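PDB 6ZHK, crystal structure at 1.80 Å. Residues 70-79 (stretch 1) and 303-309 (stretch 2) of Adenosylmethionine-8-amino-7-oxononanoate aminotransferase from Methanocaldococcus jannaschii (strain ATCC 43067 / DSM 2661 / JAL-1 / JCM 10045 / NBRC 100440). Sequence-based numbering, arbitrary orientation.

Stretch 1 (70-79) SRKEIIEAIK
Stretch 2 303-309: LTGGYLP

What fills the centre of the contact? Tyr307 does, giving up 115 Å² to stretch 1, whose helix begins at Lys72. Its CA-to-CB bond points toward that stretch, and chi1 of -69° (m) with chi2 of 4° lays the ring along Ile74 and Ile75. Ile74 CG2 lies 3.4 Å from Tyr307 CD2, Ile75 CG1 lies 3.8 Å from Tyr307 CE2, and at the base of the side chain Ile78 CD1 reaches Tyr307 CB at 4.3 Å. Farther along, Ile78 CD1 meets Leu308 CD1 at 3.7 Å; Leu308 is m,t and also points toward the helix.

How does the helix present these side chains? Residues 72-79 keep phi/psi near -63/-43, with bonds such as Ile78 N to Ile74 O at 3.1 Å. Ile74 and Ile78, one turn apart, both point toward stretch 2; Ile75 starts sideways, but its end comes nearer. All three are m,t, branched and apolar, suited to this buried surface.

Why does the loop come so close? Thr304 to Tyr307 form a type I' turn, with Gly305 at 73/5 and Gly306 at 107/6. The nearest CA pair is Ile74 and Gly305, 7.7 Å apart. An ideal CB on Gly305 would sit 2.7 Å from Ile74 CD1, a clash; at Gly306 the backbone itself calls for glycine. Inside the loop, Thr304 (chi1 57°, p) donates from OG1 to Leu308 O at 2.7 Å.

What closes the polar edge? Arg71, the N-cap residue at -85/114, donates its backbone N to Tyr307 OH at 2.9 Å and 164°, near the ring plane, so the buried phenol ends on a polar partner. Arg71 CB points toward stretch 2, but the side chain (t,p,t) leads away, and its NE forms a salt bridge with Glu73 OE1 at 2.9 Å.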

ATOM      1  N   SER A  70     -18.548  10.933  10.962  1.00 17.13           N
ATOM      2  CA  SER A  70     -19.314  11.936  10.214  1.00 18.77           C
ATOM      3  C   SER A  70     -18.722  13.326  10.467  1.00 19.60           C
ATOM      4  O   SER A  70     -19.415  14.315  10.704  1.00 18.65           O
ATOM      5  CB  SER A  70     -20.795  11.849  10.585  1.00 19.30           C
ATOM      6  OG  SER A  70     -20.914  12.075  11.992  1.00 19.74           O
ATOM      7  N   ARG A  71     -17.402  13.407  10.390  1.00 17.40           N
ATOM      8  CA  ARG A  71     -16.734  14.653  10.712  1.00 19.57           C
ATOM      9  C   ARG A  71     -16.740  15.534   9.471  1.00 18.98           C
ATOM     10  O   ARG A  71     -16.096  15.203   8.490  1.00 19.41           O
ATOM     11  CB  ARG A  71     -15.311  14.401  11.216  1.00 19.51           C
ATOM     12  CG  ARG A  71     -14.642  15.679  11.689  1.00 21.94           C
ATOM     13  CD  ARG A  71     -15.161  16.005  13.073  1.00 21.51           C
ATOM     14  NE  ARG A  71     -14.773  17.390  13.303  1.00 22.36           N
ATOM     15  CZ  ARG A  71     -14.447  17.885  14.492  1.00 25.79           C
ATOM     16  NH1 ARG A  71     -14.462  17.102  15.557  1.00 26.86           N
ATOM     17  NH2 ARG A  71     -14.115  19.171  14.610  1.00 25.38           N
ATOM     18  N   LYS A  72     -17.467  16.671   9.523  1.00 16.33           N
ATOM     19  CA  LYS A  72     -17.786  17.413   8.303  1.00 17.04           C
ATOM     20  C   LYS A  72     -16.556  17.981   7.599  1.00 19.48           C
ATOM     21  O   LYS A  72     -16.515  17.956   6.368  1.00 15.97           O
ATOM     22  CB  LYS A  72     -18.779  18.560   8.559  1.00 18.70           C
ATOM     23  CG  LYS A  72     -20.195  18.095   8.892  1.00 26.79           C
ATOM     24  N   GLU A  73     -15.574  18.484   8.370  1.00 18.26           N
ATOM     25  CA  GLU A  73     -14.437  19.152   7.734  1.00 18.96           C
ATOM     26  C   GLU A  73     -13.687  18.176   6.814  1.00 17.93           C
ATOM     27  O   GLU A  73     -13.166  18.576   5.760  1.00 16.38           O
ATOM     28  CB  GLU A  73     -13.432  19.626   8.780  1.00 20.56           C
ATOM     29  CG  GLU A  73     -13.953  20.722   9.719  1.00 21.98           C
ATOM     30  CD  GLU A  73     -14.544  20.189  11.008  1.00 23.32           C
ATOM     31  OE1 GLU A  73     -15.157  19.122  10.984  1.00 21.10           O
ATOM     32  OE2 GLU A  73     -14.348  20.828  12.052  1.00 23.75           O
ATOM     33  N   ILE A  74     -13.571  16.915   7.256  1.00 16.12           N
ATOM     34  CA  ILE A  74     -12.787  15.955   6.510  1.00 17.11           C
ATOM     35  C   ILE A  74     -13.602  15.548   5.282  1.00 18.37           C
ATOM     36  O   ILE A  74     -13.069  15.468   4.169  1.00 18.50           O
ATOM     37  CB  ILE A  74     -12.407  14.730   7.381  1.00 16.78           C
ATOM     38  CG1 ILE A  74     -11.741  15.162   8.691  1.00 15.13           C
ATOM     39  CG2 ILE A  74     -11.474  13.812   6.608  1.00 17.28           C
ATOM     40  CD1 ILE A  74     -11.441  13.952   9.595  1.00 13.59           C
ATOM     41  N   ILE A  75     -14.871  15.185   5.511  1.00 16.46           N
ATOM     42  CA  ILE A  75     -15.752  14.807   4.405  1.00 19.26           C
ATOM     43  C   ILE A  75     -15.808  15.940   3.380  1.00 17.78           C
ATOM     44  O   ILE A  75     -15.627  15.736   2.169  1.00 20.00           O
ATOM     45  CB  ILE A  75     -17.164  14.390   4.924  1.00 22.12           C
ATOM     46  CG1 ILE A  75     -17.149  13.035   5.641  1.00 23.68           C
ATOM     47  CG2 ILE A  75     -18.235  14.370   3.821  1.00 19.83           C
ATOM     48  CD1 ILE A  75     -18.340  12.895   6.579  1.00 30.15           C
ATOM     49  N   GLU A  76     -15.980  17.180   3.835  1.00 20.12           N
ATOM     50  CA  GLU A  76     -16.047  18.308   2.903  1.00 19.46           C
ATOM     51  C   GLU A  76     -14.724  18.539   2.152  1.00 21.17           C
ATOM     52  O   GLU A  76     -14.730  18.941   0.988  1.00 20.46           O
ATOM     53  CB  GLU A  76     -16.624  19.565   3.595  1.00 21.86           C
ATOM     54  CG  GLU A  76     -18.139  19.375   3.941  1.00 26.67           C
ATOM     55  CD  GLU A  76     -19.076  18.919   2.807  1.00 30.97           C
ATOM     56  OE1 GLU A  76     -19.013  19.556   1.730  1.00 35.31           O
ATOM     57  OE2 GLU A  76     -19.872  17.919   2.984  1.00 31.93           O
ATOM     58  N   ALA A  77     -13.585  18.326   2.812  1.00 17.32           N
ATOM     59  CA  ALA A  77     -12.280  18.443   2.159  1.00 16.97           C
ATOM     60  C   ALA A  77     -12.147  17.453   1.011  1.00 15.67           C
ATOM     61  O   ALA A  77     -11.679  17.798  -0.081  1.00 17.37           O
ATOM     62  CB  ALA A  77     -11.168  18.291   3.140  1.00 16.99           C
ATOM     63  N   ILE A  78     -12.588  16.235   1.245  1.00 15.42           N
ATOM     64  CA  ILE A  78     -12.546  15.207   0.191  1.00 16.69           C
ATOM     65  C   ILE A  78     -13.399  15.628  -0.997  1.00 15.57           C
ATOM     66  O   ILE A  78     -12.995  15.513  -2.162  1.00 16.04           O
ATOM     67  CB  ILE A  78     -12.919  13.822   0.759  1.00 15.08           C
ATOM     68  CG1 ILE A  78     -11.845  13.348   1.741  1.00 17.61           C
ATOM     69  CG2 ILE A  78     -13.161  12.792  -0.352  1.00 15.52           C
ATOM     70  CD1 ILE A  78     -12.238  12.081   2.566  1.00 18.80           C
ATOM     71  N   LYS A  79     -14.649  16.043  -0.717  1.00 19.68           N
ATOM     72  CA  LYS A  79     -15.589  16.355  -1.782  1.00 18.72           C
ATOM     73  C   LYS A  79     -15.108  17.551  -2.598  1.00 18.39           C
ATOM     74  O   LYS A  79     -15.188  17.525  -3.833  1.00 18.15           O
ATOM     75  CB  LYS A  79     -16.995  16.616  -1.216  1.00 22.09           C
ATOM     76  CG  LYS A  79     -17.671  15.410  -0.585  1.00 26.79           C
ATOM     77  CD  LYS A  79     -18.814  15.890   0.320  1.00 29.00           C
ATOM     78  CE  LYS A  79     -20.075  15.144   0.038  1.00 28.83           C
ATOM     79  NZ  LYS A  79     -21.265  15.843   0.585  1.00 27.55           N
ATOM     80  N   LEU A 303      -3.535   9.626  10.215  1.00 17.02           N
ATOM     81  CA  LEU A 303      -3.127  10.711   9.353  1.00 16.09           C
ATOM     82  C   LEU A 303      -4.326  11.362   8.649  1.00 16.61           C
ATOM     83  O   LEU A 303      -4.353  12.589   8.547  1.00 17.83           O
ATOM     84  CB  LEU A 303      -2.028  10.176   8.425  1.00 16.95           C
ATOM     85  CG  LEU A 303      -1.491  11.105   7.361  1.00 19.09           C
ATOM     86  CD1 LEU A 303      -0.917  12.411   7.936  1.00 20.50           C
ATOM     87  CD2 LEU A 303      -0.358  10.392   6.643  1.00 19.29           C
ATOM     88  N   THR A 304      -5.267  10.561   8.083  1.00 13.64           N
ATOM     89  CA  THR A 304      -6.400  11.111   7.353  1.00 15.17           C
ATOM     90  C   THR A 304      -7.643  11.197   8.245  1.00 15.80           C
ATOM     91  O   THR A 304      -8.736  11.348   7.742  1.00 15.55           O
ATOM     92  CB  THR A 304      -6.721  10.222   6.142  1.00 14.08           C
ATOM     93  OG1 THR A 304      -6.942   8.955   6.758  1.00 14.01           O
ATOM     94  CG2 THR A 304      -5.548  10.151   5.206  1.00 16.52           C
ATOM     95  N   GLY A 305      -7.445  11.028   9.561  1.00 16.08           N
ATOM     96  CA  GLY A 305      -8.547  10.957  10.521  1.00 16.53           C
ATOM     97  C   GLY A 305      -9.294   9.638  10.428  1.00 15.78           C
ATOM     98  O   GLY A 305     -10.282   9.453  11.103  1.00 16.86           O
ATOM     99  N   GLY A 306      -8.805   8.709   9.598  1.00 14.90           N
ATOM    100  CA  GLY A 306      -9.369   7.385   9.561  1.00 13.18           C
ATOM    101  C   GLY A 306     -10.172   7.189   8.285  1.00 12.61           C
ATOM    102  O   GLY A 306     -10.861   6.184   8.179  1.00 15.89           O
ATOM    103  N   TYR A 307     -10.137   8.163   7.354  1.00 13.89           N
ATOM    104  CA  TYR A 307     -11.087   8.110   6.244  1.00 13.66           C
ATOM    105  C   TYR A 307     -10.497   7.594   4.954  1.00 12.47           C
ATOM    106  O   TYR A 307     -11.258   7.089   4.082  1.00 14.30           O
ATOM    107  CB  TYR A 307     -11.765   9.457   5.938  1.00 13.98           C
ATOM    108  CG  TYR A 307     -12.738   9.931   6.998  1.00 15.54           C
ATOM    109  CD1 TYR A 307     -12.920   9.215   8.188  1.00 14.75           C
ATOM    110  CD2 TYR A 307     -13.515  11.084   6.814  1.00 16.46           C
ATOM    111  CE1 TYR A 307     -13.834   9.635   9.152  1.00 15.85           C
ATOM    112  CE2 TYR A 307     -14.399  11.519   7.800  1.00 13.71           C
ATOM    113  CZ  TYR A 307     -14.565  10.802   8.977  1.00 14.97           C
ATOM    114  OH  TYR A 307     -15.468  11.253   9.940  1.00 12.82           O
ATOM    115  N   LEU A 308      -9.170   7.675   4.822  1.00 14.25           N
ATOM    116  CA  LEU A 308      -8.524   7.213   3.590  1.00 13.25           C
ATOM    117  C   LEU A 308      -7.112   6.663   3.922  1.00 12.50           C
ATOM    118  O   LEU A 308      -6.481   7.021   4.934  1.00 11.16           O
ATOM    119  CB  LEU A 308      -8.409   8.407   2.615  1.00 11.77           C
ATOM    120  CG  LEU A 308      -9.635   8.736   1.763  1.00 12.73           C
ATOM    121  CD1 LEU A 308      -9.451  10.115   1.100  1.00 12.89           C
ATOM    122  CD2 LEU A 308      -9.846   7.661   0.668  1.00 10.89           C
ATOM    123  N   PRO A 309      -6.550   5.842   3.033  1.00 11.22           N
ATOM    124  CA  PRO A 309      -5.205   5.294   3.212  1.00 12.98           C
ATOM    125  C   PRO A 309      -4.146   6.291   2.769  1.00 14.63           C
ATOM    126  O   PRO A 309      -3.711   6.296   1.623  1.00 16.51           O
ATOM    127  CB  PRO A 309      -5.229   4.029   2.337  1.00 11.79           C
ATOM    128  CG  PRO A 309      -6.105   4.392   1.224  1.00 11.07           C
ATOM    129  CD  PRO A 309      -7.217   5.223   1.859  1.00 10.28           C
TER